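Local coordinates for protein 3-deoxy-manno-octulosonate cytidylyltransferase (Escherichia coli, PDB 1H7E) that catalyses transfer of CMP from CTP to the eight-carbon sugar 3-deoxy-D-manno-octulosonate, giving the activated sugar CMP-KDO and diphosphate, at residues M101-P104 against R105-E108; A128-A131 against A132-A135; L170-V173 against G174-Y178; L189-M193 against P194-E198. All blocks are in the same frame, centred on the assembly; numbering follows the deposited sequence.

All four contacts are local, and they follow one another along the chain with none nested in or crossing another. Interaction 1 turns the loop after strand 91-94 into helix 104-116. Interaction 2 rounds the corner from strand 122-129 into the short helix 131-134. Interaction 3 is a bend inside strand 169-179, next to strand 122-129 in the central mixed sheet, and interaction 4 starts helix 193-198 after a loop. The bent strand joins the first two: Ile175 CD1 meets Ile102 CD1 at 3.3 Å, and Lys171 CB meets Ile129 CG2 at 3.6 Å. Interaction 4 lies apart, its centre about 18 Å from that of interaction 3, and reaches the second subunit.

Interaction 1 (M101-P104 against R105-E108); sequences MIRP and RDVE
Arg103 and Asp106 face each other across the first turn of helix 104-116, with Arg103 at the N-cap position. Arg103 NH2 lies 2.9 Å from Asp106 OD2 in a salt bridge whose hydrogen bond is weak (N-H...acceptor angle 125°); the guanidinium and carboxylate planes stand 84° apart and do not pair flat. The same carboxylate oxygen accepts a bond from a water 2.7 Å from Asp106 OD2, and that water takes the backbone N-H of Arg103, so an acidic residue suits this place by gathering donors at the helix start. A bend at chi3 (-64°) in the otherwise extended Arg103 chain turns its guanidinium toward Asp106, and the same group holds two carbonyls, NH2 that of Ala218 and NH1 that of Ala219. An alanine here would lose the guanidinium and would probably leave Asp106 without its charged mate and those two carbonyls without their arginine donors. Behind this pair the backbone begins to wind: Asp106 N binds Arg103 O at 2.9 Å, and Glu108 N binds Pro104 O at 3.1 Å. Proline suits the first turn, where its nitrogen has no helical carbonyl to serve, and its CB underlies one face of the Arg105 guanidinium. Glu108 OE2 accepts from Ala41 N and, weakly, from Arg105 NH1. On the buried side, Ile102 CD1 rests 4.0 Å from Val107 CG2.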
loop_
_atom_site.group_PDB
_atom_site.type_symbol
_atom_site.label_atom_id
_atom_site.label_comp_id
_atom_site.label_asym_id
_atom_site.label_seq_id
_atom_site.Cartn_x
_atom_site.Cartn_y
_atom_site.Cartn_z
ATOM N N MET A 101 -21.803 -14.728 -12.926
ATOM C CA MET A 101 -20.955 -15.911 -13.004
ATOM C C MET A 101 -20.115 -16.197 -11.766
ATOM O O MET A 101 -19.174 -16.992 -11.812
ATOM C CB MET A 101 -20.092 -15.867 -14.265
ATOM C CG MET A 101 -20.937 -15.878 -15.539
ATOM S SD MET A 101 -20.047 -16.491 -16.956
ATOM C CE MET A 101 -19.720 -18.220 -16.413
ATOM N N ILE A 102 -20.494 -15.565 -10.658
ATOM C CA ILE A 102 -19.835 -15.735 -9.373
ATOM C C ILE A 102 -19.777 -17.230 -9.009
ATOM O O ILE A 102 -20.739 -17.959 -9.233
ATOM C CB ILE A 102 -20.622 -14.936 -8.270
ATOM C CG1 ILE A 102 -20.045 -15.194 -6.884
ATOM C CG2 ILE A 102 -22.096 -15.332 -8.241
ATOM C CD1 ILE A 102 -18.645 -14.694 -6.730
ATOM N N ARG A 103 -18.628 -17.700 -8.529
ATOM C CA ARG A 103 -18.494 -19.097 -8.118
ATOM C C ARG A 103 -18.746 -19.231 -6.621
ATOM O O ARG A 103 -18.035 -18.639 -5.821
ATOM C CB ARG A 103 -17.089 -19.640 -8.398
ATOM C CG ARG A 103 -16.741 -19.840 -9.864
ATOM C CD ARG A 103 -15.364 -20.507 -9.985
ATOM N NE ARG A 103 -14.306 -19.643 -9.458
ATOM C CZ ARG A 103 -13.511 -18.874 -10.202
ATOM N NH1 ARG A 103 -13.625 -18.856 -11.529
ATOM N NH2 ARG A 103 -12.651 -18.066 -9.605
ATOM N N PRO A 104 -19.759 -20.024 -6.222
ATOM C CA PRO A 104 -20.084 -20.229 -4.807
ATOM C C PRO A 104 -18.887 -20.597 -3.936
ATOM O O PRO A 104 -18.800 -20.170 -2.775
ATOM C CB PRO A 104 -21.096 -21.372 -4.865
ATOM C CG PRO A 104 -21.867 -21.042 -6.106
ATOM C CD PRO A 104 -20.775 -20.657 -7.090
ATOM N N ARG A 105 -17.964 -21.382 -4.489
ATOM C CA ARG A 105 -16.770 -21.814 -3.754
ATOM C C ARG A 105 -15.868 -20.645 -3.352
ATOM O O ARG A 105 -15.222 -20.687 -2.312
ATOM C CB ARG A 105 -15.978 -22.841 -4.581
ATOM C CG ARG A 105 -15.873 -24.259 -3.956
ATOM C CD ARG A 105 -17.229 -24.862 -3.471
ATOM N NE ARG A 105 -18.197 -25.137 -4.544
ATOM C CZ ARG A 105 -19.525 -25.131 -4.390
ATOM N NH1 ARG A 105 -20.069 -24.869 -3.206
ATOM N NH2 ARG A 105 -20.318 -25.356 -5.430
ATOM N N ASP A 106 -15.843 -19.592 -4.161
ATOM C CA ASP A 106 -15.019 -18.419 -3.845
ATOM C C ASP A 106 -15.572 -17.663 -2.645
ATOM O O ASP A 106 -14.808 -17.114 -1.843
ATOM C CB ASP A 106 -14.921 -17.467 -5.042
ATOM C CG ASP A 106 -14.127 -18.052 -6.197
ATOM O OD1 ASP A 106 -13.432 -19.077 -6.013
ATOM O OD2 ASP A 106 -14.215 -17.469 -7.293
ATOM N N VAL A 107 -16.900 -17.590 -2.546
ATOM C CA VAL A 107 -17.518 -16.905 -1.411
ATOM C C VAL A 107 -17.259 -17.735 -0.140
ATOM O O VAL A 107 -17.019 -17.184 0.941
ATOM C CB VAL A 107 -19.036 -16.672 -1.635
ATOM C CG1 VAL A 107 -19.624 -15.900 -0.467
ATOM C CG2 VAL A 107 -19.266 -15.924 -2.936
ATOM N N GLU A 108 -17.277 -19.064 -0.280
ATOM C CA GLU A 108 -17.003 -19.947 0.847
ATOM C C GLU A 108 -15.579 -19.753 1.369
ATOM O O GLU A 108 -15.340 -19.805 2.583
ATOM C CB GLU A 108 -17.246 -21.407 0.457
ATOM C CG GLU A 108 -18.725 -21.751 0.383
ATOM C CD GLU A 108 -19.020 -23.134 -0.190
ATOM O OE1 GLU A 108 -18.101 -23.975 -0.295
ATOM O OE2 GLU A 108 -20.194 -23.366 -0.551
HETATM O O HOH W 1 -16.219 -16.182 -8.481
#

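Interaction 2 (A128-A131 against A132-A135); sequences AISA and AEAA
Ser130 serves Glu133 and Ala134 together: its carbonyl oxygen accepts from Ala134 N at 3.1 Å, while its hydroxyl OG accepts from Glu133 N at 3.3 Å with a straight N-H path of 165°. This makes Ser130 the N-cap of the short helix 131-134, which leaves strand 122-129 at once. A chi1 of 71° sets OG between the backbone N and the carbonyl carbon, and from there it can face the amides of the opening turn. A small residue with an acceptor so close to the backbone is well fitted to the job. A further bond, Ala135 N to Ala131 O, is weak, in keeping with a helix of barely one turn. Glu133 slants back across Ile129, its OE2 3.5 Å from Ile129 CG2. That carboxylate oxygen stays 5.1 Å from Ser130 N, so the cap is one-sided and no capping box closes. Packing completes the corner. Ile129 sends CD1 to 3.8 Å from Ala134 CB, and Tyr169 of the adjacent strand 169-179 touches both residues. Ala134 is the buried residue of the turn, and its small methyl lets the helix sit close to Ile129 and Tyr169. The chemistry is therefore divided: the serine hydroxyl caps one amide of the opening turn, Glu133 N, at the surface, while apolar contacts fasten the inner side to the sheet.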
loop_
_atom_site.group_PDB
_atom_site.type_symbol
_atom_site.label_atom_id
_atom_site.label_comp_id
_atom_site.label_asym_id
_atom_site.label_seq_id
_atom_site.Cartn_x
_atom_site.Cartn_y
_atom_site.Cartn_z
ATOM N N ALA A 128 -4.719 -13.524 -9.999
ATOM C CA ALA A 128 -3.573 -13.110 -10.816
ATOM C C ALA A 128 -3.959 -12.616 -12.201
ATOM O O ALA A 128 -4.913 -13.114 -12.807
ATOM C CB ALA A 128 -2.575 -14.259 -10.936
ATOM N N ILE A 129 -3.280 -11.564 -12.658
ATOM C CA ILE A 129 -3.494 -11.020 -13.989
ATOM C C ILE A 129 -2.115 -10.728 -14.602
ATOM O O ILE A 129 -1.122 -10.645 -13.890
ATOM C CB ILE A 129 -4.361 -9.722 -14.014
ATOM C CG1 ILE A 129 -3.809 -8.682 -13.042
ATOM C CG2 ILE A 129 -5.832 -10.045 -13.659
ATOM C CD1 ILE A 129 -4.381 -7.310 -13.232
ATOM N N SER A 130 -2.078 -10.616 -15.923
ATOM C CA SER A 130 -0.854 -10.317 -16.665
ATOM C C SER A 130 -0.557 -8.832 -16.545
ATOM O O SER A 130 -1.447 -8.040 -16.202
ATOM C CB SER A 130 -1.080 -10.646 -18.139
ATOM O OG SER A 130 -1.978 -9.721 -18.755
ATOM N N ALA A 131 0.666 -8.446 -16.891
ATOM C CA ALA A 131 1.076 -7.046 -16.850
ATOM C C ALA A 131 0.251 -6.180 -17.803
ATOM O O ALA A 131 -0.065 -5.031 -17.491
ATOM C CB ALA A 131 2.562 -6.929 -17.177
ATOM N N ALA A 132 -0.123 -6.732 -18.952
ATOM C CA ALA A 132 -0.912 -5.979 -19.926
ATOM C C ALA A 132 -2.293 -5.627 -19.359
ATOM O O ALA A 132 -2.787 -4.508 -19.565
ATOM C CB ALA A 132 -1.049 -6.756 -21.209
ATOM N N GLU A 133 -2.929 -6.575 -18.673
ATOM C CA GLU A 133 -4.240 -6.316 -18.055
ATOM C C GLU A 133 -4.120 -5.312 -16.898
ATOM O O GLU A 133 -5.021 -4.504 -16.668
ATOM C CB GLU A 133 -4.860 -7.602 -17.517
ATOM C CG GLU A 133 -5.313 -8.580 -18.572
ATOM C CD GLU A 133 -6.414 -9.503 -18.063
ATOM O OE1 GLU A 133 -6.796 -10.441 -18.802
ATOM O OE2 GLU A 133 -6.916 -9.284 -16.932
ATOM N N ALA A 134 -3.011 -5.383 -16.163
ATOM C CA ALA A 134 -2.758 -4.483 -15.044
ATOM C C ALA A 134 -2.595 -3.017 -15.463
ATOM O O ALA A 134 -2.759 -2.112 -14.644
ATOM C CB ALA A 134 -1.545 -4.950 -14.263
ATOM N N ALA A 135 -2.311 -2.765 -16.740
ATOM C CA ALA A 135 -2.132 -1.381 -17.215
ATOM C C ALA A 135 -3.398 -0.509 -17.221
ATOM O O ALA A 135 -3.308 0.724 -17.146
ATOM C CB ALA A 135 -1.496 -1.378 -18.604
#

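Interaction 3 (L170-V173 against G174-Y178); sequences LKHV and GIYAY
His172 and Tyr176 meet through both a hydrogen bond and a ring contact. The His172 NE2-H points within its own ring plane at Tyr176 OH, 3.1 Å away and nearly straight at 162°. The rings form an offset edge-to-face pair, the imidazole edge toward the phenol face, with planes 68° apart. With CG anti to the backbone N (chi1 172°), the imidazole extends along the chain toward Tyr176 and lies over Gly174 N. Its other nitrogen, ND1, is bonded to Leu125 O, which explains why a two-handed ring suits this buried place. A leucine in its place would have no ring nitrogens and would probably leave Leu125 O and Tyr176 OH without these partners and the phenol freer to turn. Among backbone bonds, Ile175 N to Val173 O is short, at 2.8 Å, and closes an inverse gamma-turn centred on Gly174. Apolar packing takes up the branched residues: Val173 CG1 and Ile175 CD1 lie side by side, 4.2 Å apart. The turn folds the strand so that its halves run 64° apart, a kink within the central mixed sheet of this GT-A-type cytidylyltransferase.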
loop_
_atom_site.group_PDB
_atom_site.type_symbol
_atom_site.label_atom_id
_atom_site.label_comp_id
_atom_site.label_asym_id
_atom_site.label_seq_id
_atom_site.Cartn_x
_atom_site.Cartn_y
_atom_site.Cartn_z
ATOM N N LEU A 170 -1.980 -8.624 -9.180
ATOM C CA LEU A 170 -3.219 -9.170 -8.620
ATOM C C LEU A 170 -4.338 -8.188 -8.857
ATOM O O LEU A 170 -4.204 -7.009 -8.560
ATOM C CB LEU A 170 -3.099 -9.395 -7.108
ATOM C CG LEU A 170 -2.139 -10.478 -6.629
ATOM C CD1 LEU A 170 -1.933 -10.384 -5.116
ATOM C CD2 LEU A 170 -2.667 -11.861 -7.043
ATOM N N LYS A 171 -5.423 -8.670 -9.443
ATOM C CA LYS A 171 -6.593 -7.853 -9.663
ATOM C C LYS A 171 -7.538 -8.040 -8.449
ATOM O O LYS A 171 -7.785 -9.169 -7.993
ATOM C CB LYS A 171 -7.324 -8.301 -10.918
ATOM C CG LYS A 171 -8.679 -7.636 -11.097
ATOM C CD LYS A 171 -9.379 -8.167 -12.335
ATOM C CE LYS A 171 -10.670 -7.419 -12.576
ATOM N NZ LYS A 171 -11.176 -7.667 -13.952
ATOM N N HIS A 172 -8.075 -6.928 -7.956
ATOM C CA HIS A 172 -9.004 -6.954 -6.838
ATOM C C HIS A 172 -10.400 -7.322 -7.372
ATOM O O HIS A 172 -10.851 -6.762 -8.380
ATOM C CB HIS A 172 -9.029 -5.580 -6.170
ATOM C CG HIS A 172 -10.085 -5.433 -5.118
ATOM N ND1 HIS A 172 -10.323 -6.392 -4.154
ATOM C CD2 HIS A 172 -10.985 -4.447 -4.898
ATOM C CE1 HIS A 172 -11.327 -6.003 -3.388
ATOM N NE2 HIS A 172 -11.745 -4.827 -3.817
ATOM N N VAL A 173 -11.034 -8.311 -6.731
ATOM C CA VAL A 173 -12.395 -8.774 -7.073
ATOM C C VAL A 173 -13.291 -8.170 -5.985
ATOM O O VAL A 173 -13.157 -8.523 -4.812
ATOM C CB VAL A 173 -12.493 -10.339 -7.039
ATOM C CG1 VAL A 173 -13.946 -10.786 -7.284
ATOM C CG2 VAL A 173 -11.572 -10.946 -8.107
ATOM N N GLY A 174 -14.192 -7.279 -6.399
ATOM C CA GLY A 174 -15.070 -6.529 -5.508
ATOM C C GLY A 174 -16.130 -7.166 -4.630
ATOM O O GLY A 174 -17.234 -6.631 -4.522
ATOM N N ILE A 175 -15.784 -8.281 -3.996
ATOM C CA ILE A 175 -16.666 -9.003 -3.069
ATOM C C ILE A 175 -16.023 -8.836 -1.705
ATOM O O ILE A 175 -14.826 -9.107 -1.546
ATOM C CB ILE A 175 -16.718 -10.488 -3.394
ATOM C CG1 ILE A 175 -17.394 -10.676 -4.753
ATOM C CG2 ILE A 175 -17.498 -11.232 -2.321
ATOM C CD1 ILE A 175 -17.365 -12.085 -5.231
ATOM N N TYR A 176 -16.821 -8.419 -0.723
ATOM C CA TYR A 176 -16.316 -8.175 0.628
ATOM C C TYR A 176 -17.093 -8.893 1.720
ATOM O O TYR A 176 -18.284 -9.150 1.554
ATOM C CB TYR A 176 -16.434 -6.688 0.961
ATOM C CG TYR A 176 -15.660 -5.741 0.082
ATOM C CD1 TYR A 176 -16.211 -5.259 -1.107
ATOM C CD2 TYR A 176 -14.402 -5.280 0.468
ATOM C CE1 TYR A 176 -15.523 -4.328 -1.893
ATOM C CE2 TYR A 176 -13.704 -4.348 -0.304
ATOM C CZ TYR A 176 -14.270 -3.879 -1.474
ATOM O OH TYR A 176 -13.606 -2.936 -2.213
ATOM N N ALA A 177 -16.405 -9.220 2.814
ATOM C CA ALA A 177 -17.018 -9.811 4.015
ATOM C C ALA A 177 -16.648 -8.814 5.126
ATOM O O ALA A 177 -15.474 -8.456 5.291
ATOM C CB ALA A 177 -16.443 -11.190 4.327
ATOM N N TYR A 178 -17.647 -8.327 5.851
ATOM C CA TYR A 178 -17.422 -7.371 6.931
ATOM C C TYR A 178 -17.945 -7.908 8.233
ATOM O O TYR A 178 -19.019 -8.482 8.261
ATOM C CB TYR A 178 -18.211 -6.076 6.712
ATOM C CG TYR A 178 -17.897 -5.316 5.457
ATOM C CD1 TYR A 178 -16.907 -4.329 5.446
ATOM C CD2 TYR A 178 -18.626 -5.532 4.296
ATOM C CE1 TYR A 178 -16.662 -3.574 4.315
ATOM C CE2 TYR A 178 -18.377 -4.772 3.146
ATOM C CZ TYR A 178 -17.397 -3.798 3.174
ATOM O OH TYR A 178 -17.163 -3.028 2.066
#

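Interaction 4 (L189-M193 against P194-E198); sequences LPESM and PEQAE
Two like-charged carboxylates, those of Glu191 and Glu195, come within 4.5 Å of each other, measured from Glu191 OE1 to Glu195 OE2, beside the capping box that opens helix 193-198. A water donates to both, lying 2.8 Å from Glu191 OE1 and bonding Glu195 OE2 weakly, and the salt bridge from Arg204 to Glu195 OE2 probably eases the repulsion further. Gln196 adds a weak bond from NE2 to Glu191 OE1, its amide plane 84° from the carboxylate. The box itself is reciprocal. Ser192 OG accepts from Glu195 N at 3.2 Å, and Glu195 OE1 accepts weakly from Ser192 N at 3.4 Å. Serine and glutamate fit these positions because a short hydroxyl reaches forward to the opening amide and a longer acid reaches back; the Glu195 chain manages it fully extended, with chi1 at 171°. Regular helical bonds follow, Gln196 N to Ser192 O at 3.1 Å and Ala197 N to Met193 O at 2.9 Å. Pro194 is at ease in this first turn, where its lack of an N-H costs nothing. The turn also meets the second subunit: Asn163 of that chain bonds Gln196 O, and Met193 packs on its Lys166. Met193, doubled back at chi2 and chi3, brings its CE methyl 3.9 Å from Pro194 CD.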
loop_
_atom_site.group_PDB
_atom_site.type_symbol
_atom_site.label_atom_id
_atom_site.label_comp_id
_atom_site.label_asym_id
_atom_site.label_seq_id
_atom_site.Cartn_x
_atom_site.Cartn_y
_atom_site.Cartn_z
ATOM N N LEU A 189 -16.229 7.307 9.967
ATOM C CA LEU A 189 -14.928 7.417 9.302
ATOM C C LEU A 189 -14.928 8.550 8.284
ATOM O O LEU A 189 -15.867 8.723 7.496
ATOM C CB LEU A 189 -14.571 6.124 8.577
ATOM C CG LEU A 189 -14.504 4.850 9.403
ATOM C CD1 LEU A 189 -14.161 3.677 8.512
ATOM C CD2 LEU A 189 -13.492 5.035 10.496
ATOM N N PRO A 190 -13.884 9.377 8.309
ATOM C CA PRO A 190 -13.897 10.455 7.314
ATOM C C PRO A 190 -13.365 9.925 5.974
ATOM O O PRO A 190 -12.685 8.891 5.939
ATOM C CB PRO A 190 -12.938 11.484 7.925
ATOM C CG PRO A 190 -11.915 10.599 8.666
ATOM C CD PRO A 190 -12.773 9.510 9.278
ATOM N N GLU A 191 -13.751 10.575 4.877
ATOM C CA GLU A 191 -13.235 10.228 3.552
ATOM C C GLU A 191 -11.719 10.567 3.582
ATOM O O GLU A 191 -11.297 11.493 4.271
ATOM C CB GLU A 191 -13.913 11.078 2.478
ATOM C CG GLU A 191 -15.389 10.821 2.324
ATOM C CD GLU A 191 -15.988 11.597 1.173
ATOM O OE1 GLU A 191 -15.380 11.623 0.077
ATOM O OE2 GLU A 191 -17.072 12.181 1.365
ATOM N N SER A 192 -10.906 9.780 2.895
ATOM C CA SER A 192 -9.473 10.030 2.888
ATOM C C SER A 192 -9.054 10.617 1.551
ATOM O O SER A 192 -9.778 10.500 0.551
ATOM C CB SER A 192 -8.704 8.735 3.147
ATOM O OG SER A 192 -8.791 7.833 2.048
ATOM N N MET A 193 -7.875 11.242 1.529
ATOM C CA MET A 193 -7.359 11.813 0.301
ATOM C C MET A 193 -7.128 10.703 -0.766
ATOM O O MET A 193 -7.544 10.850 -1.905
ATOM C CB MET A 193 -6.094 12.640 0.605
ATOM C CG MET A 193 -5.414 13.271 -0.624
ATOM S SD MET A 193 -4.394 12.096 -1.536
ATOM C CE MET A 193 -3.119 11.935 -0.377
ATOM N N PRO A 194 -6.479 9.573 -0.408
ATOM C CA PRO A 194 -6.296 8.551 -1.455
ATOM C C PRO A 194 -7.635 8.018 -2.001
ATOM O O PRO A 194 -7.782 7.770 -3.201
ATOM C CB PRO A 194 -5.446 7.481 -0.751
ATOM C CG PRO A 194 -4.612 8.295 0.180
ATOM C CD PRO A 194 -5.661 9.263 0.773
ATOM N N GLU A 195 -8.628 7.874 -1.128
ATOM C CA GLU A 195 -9.956 7.436 -1.571
ATOM C C GLU A 195 -10.534 8.408 -2.620
ATOM O O GLU A 195 -11.047 7.986 -3.639
ATOM C CB GLU A 195 -10.927 7.393 -0.372
ATOM C CG GLU A 195 -12.384 7.154 -0.826
ATOM C CD GLU A 195 -13.415 7.340 0.269
ATOM O OE1 GLU A 195 -13.053 7.634 1.437
ATOM O OE2 GLU A 195 -14.607 7.179 -0.071
ATOM N N GLN A 196 -10.492 9.709 -2.329
ATOM C CA GLN A 196 -11.019 10.740 -3.226
ATOM C C GLN A 196 -10.256 10.858 -4.532
ATOM O O GLN A 196 -10.850 11.074 -5.583
ATOM C CB GLN A 196 -11.002 12.087 -2.532
ATOM C CG GLN A 196 -11.895 12.128 -1.312
ATOM C CD GLN A 196 -11.811 13.456 -0.586
ATOM O OE1 GLN A 196 -10.720 14.007 -0.364
ATOM N NE2 GLN A 196 -12.964 13.977 -0.207
ATOM N N ALA A 197 -8.933 10.779 -4.446
ATOM C CA ALA A 197 -8.079 10.849 -5.627
ATOM C C ALA A 197 -8.297 9.645 -6.559
ATOM O O ALA A 197 -8.506 9.804 -7.756
ATOM C CB ALA A 197 -6.584 10.951 -5.164
ATOM N N GLU A 198 -8.298 8.435 -5.999
ATOM C CA GLU A 198 -8.452 7.202 -6.786
ATOM C C GLU A 198 -9.891 6.817 -7.085
ATOM O O GLU A 198 -10.158 6.045 -8.015
ATOM C CB GLU A 198 -7.815 6.028 -6.031
ATOM C CG GLU A 198 -6.313 6.156 -5.727
ATOM C CD GLU A 198 -5.487 5.109 -6.443
ATOM O OE1 GLU A 198 -6.032 4.421 -7.330
ATOM O OE2 GLU A 198 -4.295 4.985 -6.129
HETATM O O HOH W 2 -15.065 9.414 -1.599
#